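Local coordinates for GTN Reductase (Agrobacterium tumefaciens, PDB 5N6G), which probably catalyses flavin-dependent reduction of carbon-carbon double bonds as an FMN-binding ene-reductase of the Old Yellow Enzyme family, here holding 2-phenylacrylic acid, at residues I13-R18 with A48-T53; G92-Q97 with A170-V175. All coordinates share one frame; numbering follows the deposited sequence.

Interaction 1. Residues I13-R18 with A48-T53; sequences IALANR and AGLIVT
The flat carboxamide of Asn17 meets the backbone of Gly49 obliquely at its OD1 end: Gly49 CA and Gly49 N lie on the same side of the amide plane, N tilted out of it by less than CA. From there Gly49 N gives a weak hydrogen bond to Asn17 OD1 (2.9 Å), bent to 119° at the hydrogen. Asn17 CG stands between its own backbone N and carbonyl carbon (chi1 62°), which brings the amide up against Gly49. OD1 also accepts from Ile19 N, two residues on, and ND2 donates to Thr47 O, just before segment 48-53, so the amide spans both sides of the contact. Asn17 O has no conventional hydrogen-bond partner; it receives a CA-H...O contact from Gly49 CA at 3.4 Å, an approach possible because Gly49 carries no side chain. On the other side of Gly49 a water ties the segments, accepting from Ala16 N (2.9 Å) and donating to Gly49 O (2.8 Å). Apolar packing comes from Leu15, whose branch CD2 reaches Leu50 CB at 3.7 Å while its CG rests near Gly49 O. Leu15 also touches Ala10 of strand 8-10, the hairpin partner of strand 13-15. The contact thus seats an N-terminal beta hairpin against the loop entering strand 50-57, as in Old Yellow Enzymes, where such a hairpin covers the N-terminal end of the TIM barrel.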
# COMPACT_ATOMS: atom_id res chain seq x y z
N ILE A 13 -11.17 -5.38 -12.75
CA ILE A 13 -10.21 -6.46 -12.56
C ILE A 13 -10.95 -7.70 -12.08
O ILE A 13 -11.60 -7.68 -11.03
CB ILE A 13 -9.12 -6.05 -11.56
CG1 ILE A 13 -8.52 -4.70 -11.96
CG2 ILE A 13 -8.03 -7.11 -11.53
CD1 ILE A 13 -7.59 -4.10 -10.92
N ALA A 14 -10.81 -8.79 -12.83
CA ALA A 14 -11.37 -10.08 -12.45
C ALA A 14 -10.35 -10.86 -11.63
O ALA A 14 -9.23 -11.07 -12.08
CB ALA A 14 -11.75 -10.88 -13.69
N LEU A 15 -10.75 -11.31 -10.43
CA LEU A 15 -9.89 -12.10 -9.55
C LEU A 15 -10.32 -13.56 -9.54
O LEU A 15 -11.52 -13.86 -9.44
CB LEU A 15 -9.95 -11.60 -8.10
CG LEU A 15 -9.43 -10.20 -7.74
CD1 LEU A 15 -10.34 -9.10 -8.18
CD2 LEU A 15 -9.19 -10.13 -6.24
N ALA A 16 -9.34 -14.46 -9.62
CA ALA A 16 -9.66 -15.90 -9.63
C ALA A 16 -10.07 -16.41 -8.26
O ALA A 16 -10.70 -17.47 -8.17
CB ALA A 16 -8.47 -16.71 -10.14
N ASN A 17 -9.70 -15.70 -7.20
CA ASN A 17 -10.06 -16.06 -5.84
C ASN A 17 -9.92 -14.82 -4.99
O ASN A 17 -9.51 -13.76 -5.47
CB ASN A 17 -9.21 -17.22 -5.31
CG ASN A 17 -7.74 -16.88 -5.26
OD1 ASN A 17 -7.32 -15.98 -4.52
ND2 ASN A 17 -6.93 -17.60 -6.03
N ARG A 18 -10.27 -14.95 -3.71
CA ARG A 18 -10.33 -13.81 -2.82
C ARG A 18 -9.17 -13.80 -1.83
O ARG A 18 -9.27 -13.16 -0.78
CB ARG A 18 -11.69 -13.77 -2.13
CG ARG A 18 -12.79 -13.45 -3.13
CD ARG A 18 -14.12 -14.04 -2.71
NE ARG A 18 -15.14 -13.82 -3.74
CZ ARG A 18 -16.04 -12.83 -3.72
NH1 ARG A 18 -16.05 -11.96 -2.72
NH2 ARG A 18 -16.91 -12.72 -4.71
N ALA A 48 -2.13 -16.15 -6.25
CA ALA A 48 -2.96 -15.20 -5.51
C ALA A 48 -4.04 -14.66 -6.43
O ALA A 48 -3.81 -14.43 -7.61
CB ALA A 48 -2.10 -14.05 -4.98
N GLY A 49 -5.25 -14.47 -5.87
CA GLY A 49 -6.30 -13.81 -6.64
C GLY A 49 -5.88 -12.43 -7.12
O GLY A 49 -6.19 -12.03 -8.25
N LEU A 50 -5.15 -11.71 -6.28
CA LEU A 50 -4.58 -10.41 -6.63
C LEU A 50 -3.28 -10.24 -5.86
O LEU A 50 -3.23 -10.52 -4.65
CB LEU A 50 -5.57 -9.28 -6.28
CG LEU A 50 -5.13 -7.87 -6.59
CD1 LEU A 50 -4.98 -7.67 -8.08
CD2 LEU A 50 -6.14 -6.91 -6.04
N ILE A 51 -2.23 -9.78 -6.55
CA ILE A 51 -1.01 -9.33 -5.91
C ILE A 51 -1.05 -7.82 -5.84
O ILE A 51 -1.29 -7.16 -6.86
CB ILE A 51 0.23 -9.79 -6.70
CG1 ILE A 51 0.39 -11.30 -6.64
CG2 ILE A 51 1.48 -9.08 -6.16
CD1 ILE A 51 1.48 -11.85 -7.56
N VAL A 52 -0.81 -7.26 -4.65
CA VAL A 52 -0.46 -5.85 -4.50
C VAL A 52 1.05 -5.80 -4.34
O VAL A 52 1.60 -6.47 -3.46
CB VAL A 52 -1.17 -5.19 -3.31
CG1 VAL A 52 -0.87 -3.71 -3.28
CG2 VAL A 52 -2.67 -5.45 -3.38
N THR A 53 1.71 -5.02 -5.19
CA THR A 53 3.16 -4.96 -5.09
C THR A 53 3.57 -4.30 -3.78
O THR A 53 2.82 -3.54 -3.16
CB THR A 53 3.81 -4.16 -6.22
OG1 THR A 53 3.46 -2.76 -6.14
CG2 THR A 53 3.45 -4.68 -7.60
O HOH W 1 -6.59 -13.82 -10.30

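Interaction 2. Residues G92-Q97 with A170-V175; sequences GKIVAQ and AGFDGV. With FMN (flavin mononucleotide), chain B.
Ala96 and Val175 form a parallel bridge with their CA atoms 4.6 Å apart, and Ala96 N donates to Gly174 O at 3.1 Å, placing strands 94-99 and 174-178 side by side. Just before this pairing, Asp173 grips the backbone of Ile94 twice. Its carboxylate oxygen OD2 accepts from Ile94 N (2.9 Å, 165° at the hydrogen) through the lone pair pointing away from OD1, while Asp173 N donates to Ile94 O at 2.9 Å, the C=O...N angle of 173° setting the donor nearly on the carbonyl axis. OD2 has a second donor in His88 NE2, which would help fix the carboxylate. Lys93 crosses it at about a right angle, its CD methylene lying against both carboxylate oxygens, 3.6 Å from Asp173 OD2 and from OD1, its ammonium being bound instead to Ala14 O. The Phe172 ring takes Ala96 CB over the centre of one face, a CH-pi contact with the methyl carbon 3.6 Å from the ring centroid and almost on its normal. Ile94 O lies at the ring edge, and Trp80 makes an edge-to-face contact with the ring. Gln97 instead points away from segment 170-175; its extended chain presents the amide to the flavin in a two-point pairing, FMN N3 donating to Gln97 OE1 (2.9 Å) and Gln97 NE2 to FMN O2 (2.9 Å). Strands 94-99 and 174-178 are the third and fourth of the closed eight-stranded parallel TIM barrel of the Old Yellow Enzyme family, and Gln97 on the third binds the pyrimidine end of the flavin.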
# COMPACT_ATOMS: atom_id res chain seq x y z
N GLY A 92 -2.38 -14.85 -13.10
CA GLY A 92 -2.65 -13.95 -12.01
C GLY A 92 -3.00 -12.53 -12.44
O GLY A 92 -3.19 -12.21 -13.62
N LYS A 93 -3.14 -11.67 -11.43
CA LYS A 93 -3.47 -10.27 -11.57
C LYS A 93 -2.63 -9.49 -10.57
O LYS A 93 -2.34 -9.98 -9.48
CB LYS A 93 -4.97 -10.01 -11.32
CG LYS A 93 -5.89 -10.71 -12.31
CD LYS A 93 -5.80 -10.09 -13.70
CE LYS A 93 -6.38 -11.01 -14.77
NZ LYS A 93 -7.80 -11.29 -14.49
N ILE A 94 -2.23 -8.28 -10.94
CA ILE A 94 -1.30 -7.53 -10.10
C ILE A 94 -1.56 -6.04 -10.26
O ILE A 94 -1.75 -5.54 -11.37
CB ILE A 94 0.15 -7.91 -10.45
CG1 ILE A 94 1.15 -7.22 -9.52
CG2 ILE A 94 0.47 -7.64 -11.93
CD1 ILE A 94 2.54 -7.84 -9.64
N VAL A 95 -1.58 -5.34 -9.11
CA VAL A 95 -1.71 -3.89 -9.07
C VAL A 95 -0.48 -3.31 -8.37
O VAL A 95 0.09 -3.91 -7.45
CB VAL A 95 -3.00 -3.44 -8.36
CG1 VAL A 95 -4.22 -3.88 -9.16
CG2 VAL A 95 -3.06 -3.96 -6.94
N ALA A 96 -0.08 -2.13 -8.82
CA ALA A 96 1.08 -1.44 -8.25
C ALA A 96 0.64 -0.57 -7.09
O ALA A 96 -0.29 0.23 -7.24
CB ALA A 96 1.74 -0.57 -9.31
N GLN A 97 1.30 -0.71 -5.94
CA GLN A 97 1.00 0.15 -4.80
C GLN A 97 1.81 1.43 -4.96
O GLN A 97 2.97 1.49 -4.57
CB GLN A 97 1.31 -0.53 -3.46
CG GLN A 97 0.78 0.36 -2.34
CD GLN A 97 1.16 -0.04 -0.93
OE1 GLN A 97 2.34 -0.22 -0.60
NE2 GLN A 97 0.17 -0.10 -0.07
N ALA A 170 3.61 -0.37 -17.76
CA ALA A 170 4.32 -1.55 -17.28
C ALA A 170 3.44 -2.79 -17.21
O ALA A 170 3.92 -3.84 -16.78
CB ALA A 170 4.90 -1.30 -15.90
N GLY A 171 2.17 -2.70 -17.62
CA GLY A 171 1.32 -3.87 -17.72
C GLY A 171 0.53 -4.21 -16.48
O GLY A 171 -0.06 -5.29 -16.42
N PHE A 172 0.50 -3.34 -15.48
CA PHE A 172 -0.30 -3.61 -14.30
C PHE A 172 -1.78 -3.57 -14.65
O PHE A 172 -2.21 -2.86 -15.56
CB PHE A 172 -0.01 -2.59 -13.20
CG PHE A 172 1.32 -2.79 -12.53
CD1 PHE A 172 1.46 -3.75 -11.53
CD2 PHE A 172 2.41 -2.03 -12.88
CE1 PHE A 172 2.67 -3.95 -10.90
CE2 PHE A 172 3.63 -2.21 -12.24
CZ PHE A 172 3.76 -3.19 -11.27
N ASP A 173 -2.56 -4.36 -13.91
CA ASP A 173 -4.01 -4.35 -14.04
C ASP A 173 -4.65 -3.11 -13.42
O ASP A 173 -5.81 -2.82 -13.72
CB ASP A 173 -4.56 -5.61 -13.41
CG ASP A 173 -4.10 -6.85 -14.14
OD1 ASP A 173 -4.56 -7.05 -15.29
OD2 ASP A 173 -3.24 -7.58 -13.60
N GLY A 174 -3.90 -2.36 -12.63
CA GLY A 174 -4.42 -1.22 -11.91
C GLY A 174 -3.40 -0.80 -10.87
O GLY A 174 -2.26 -1.27 -10.86
N VAL A 175 -3.84 0.10 -9.99
CA VAL A 175 -2.99 0.59 -8.91
C VAL A 175 -3.76 0.58 -7.60
O VAL A 175 -4.99 0.73 -7.57
CB VAL A 175 -2.46 2.02 -9.15
CG1 VAL A 175 -1.70 2.09 -10.48
CG2 VAL A 175 -3.55 3.07 -9.11
N1 FMN B . 2.20 -2.26 3.96
C2 FMN B . 2.05 -1.44 2.87
O2 FMN B . 0.99 -0.81 2.67
N3 FMN B . 3.07 -1.34 1.95
C4 FMN B . 4.30 -1.96 2.04
O4 FMN B . 5.13 -1.84 1.14
C4A FMN B . 4.47 -2.79 3.21
N5 FMN B . 5.60 -3.45 3.35
C5A FMN B . 5.68 -4.36 4.38
C6 FMN B . 6.83 -5.15 4.48
C7 FMN B . 6.92 -6.16 5.42
C7M FMN B . 8.17 -7.01 5.47
C8 FMN B . 5.85 -6.40 6.30
C8M FMN B . 5.90 -7.52 7.29
C9 FMN B . 4.71 -5.60 6.23
C9A FMN B . 4.62 -4.59 5.27
N10 FMN B . 3.44 -3.84 5.09
C10 FMN B . 3.34 -2.92 4.09
C1' FMN B . 2.25 -4.22 5.89
C2' FMN B . 1.58 -5.45 5.31
O2' FMN B . 1.04 -5.17 4.01
C3' FMN B . 0.47 -6.00 6.20
O3' FMN B . -0.49 -4.97 6.46
C4' FMN B . 0.96 -6.54 7.54
O4' FMN B . 2.02 -7.48 7.33
C5' FMN B . -0.15 -7.16 8.36
O5' FMN B . -0.71 -8.30 7.68
P FMN B . -0.41 -9.84 8.06
O1P FMN B . -0.93 -10.02 9.48
O2P FMN B . 1.10 -9.99 8.01
O3P FMN B . -1.14 -10.63 7.04

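From the N terminus, interaction 1 closes a loop that runs through strand 19-21 and helix 36-43 and returns at the start of strand 50-57. Helix 74-89 then leads to strand 94-99, where interaction 2 opens; it closes after helix 150-169, at the start of strand 174-178. The two loops follow in series, neither nested nor crossed. Strands 50-57 and 94-99 are barrel neighbours, which joins the contacts directly: Ile51 O lies 2.9 Å from Val95 N, a probable hydrogen bond, and Thr53 CG2 packs on Phe172 CE1 at 3.5 Å. Through Lys93 the N-terminal hairpin is also linked to the approach to the third barrel strand.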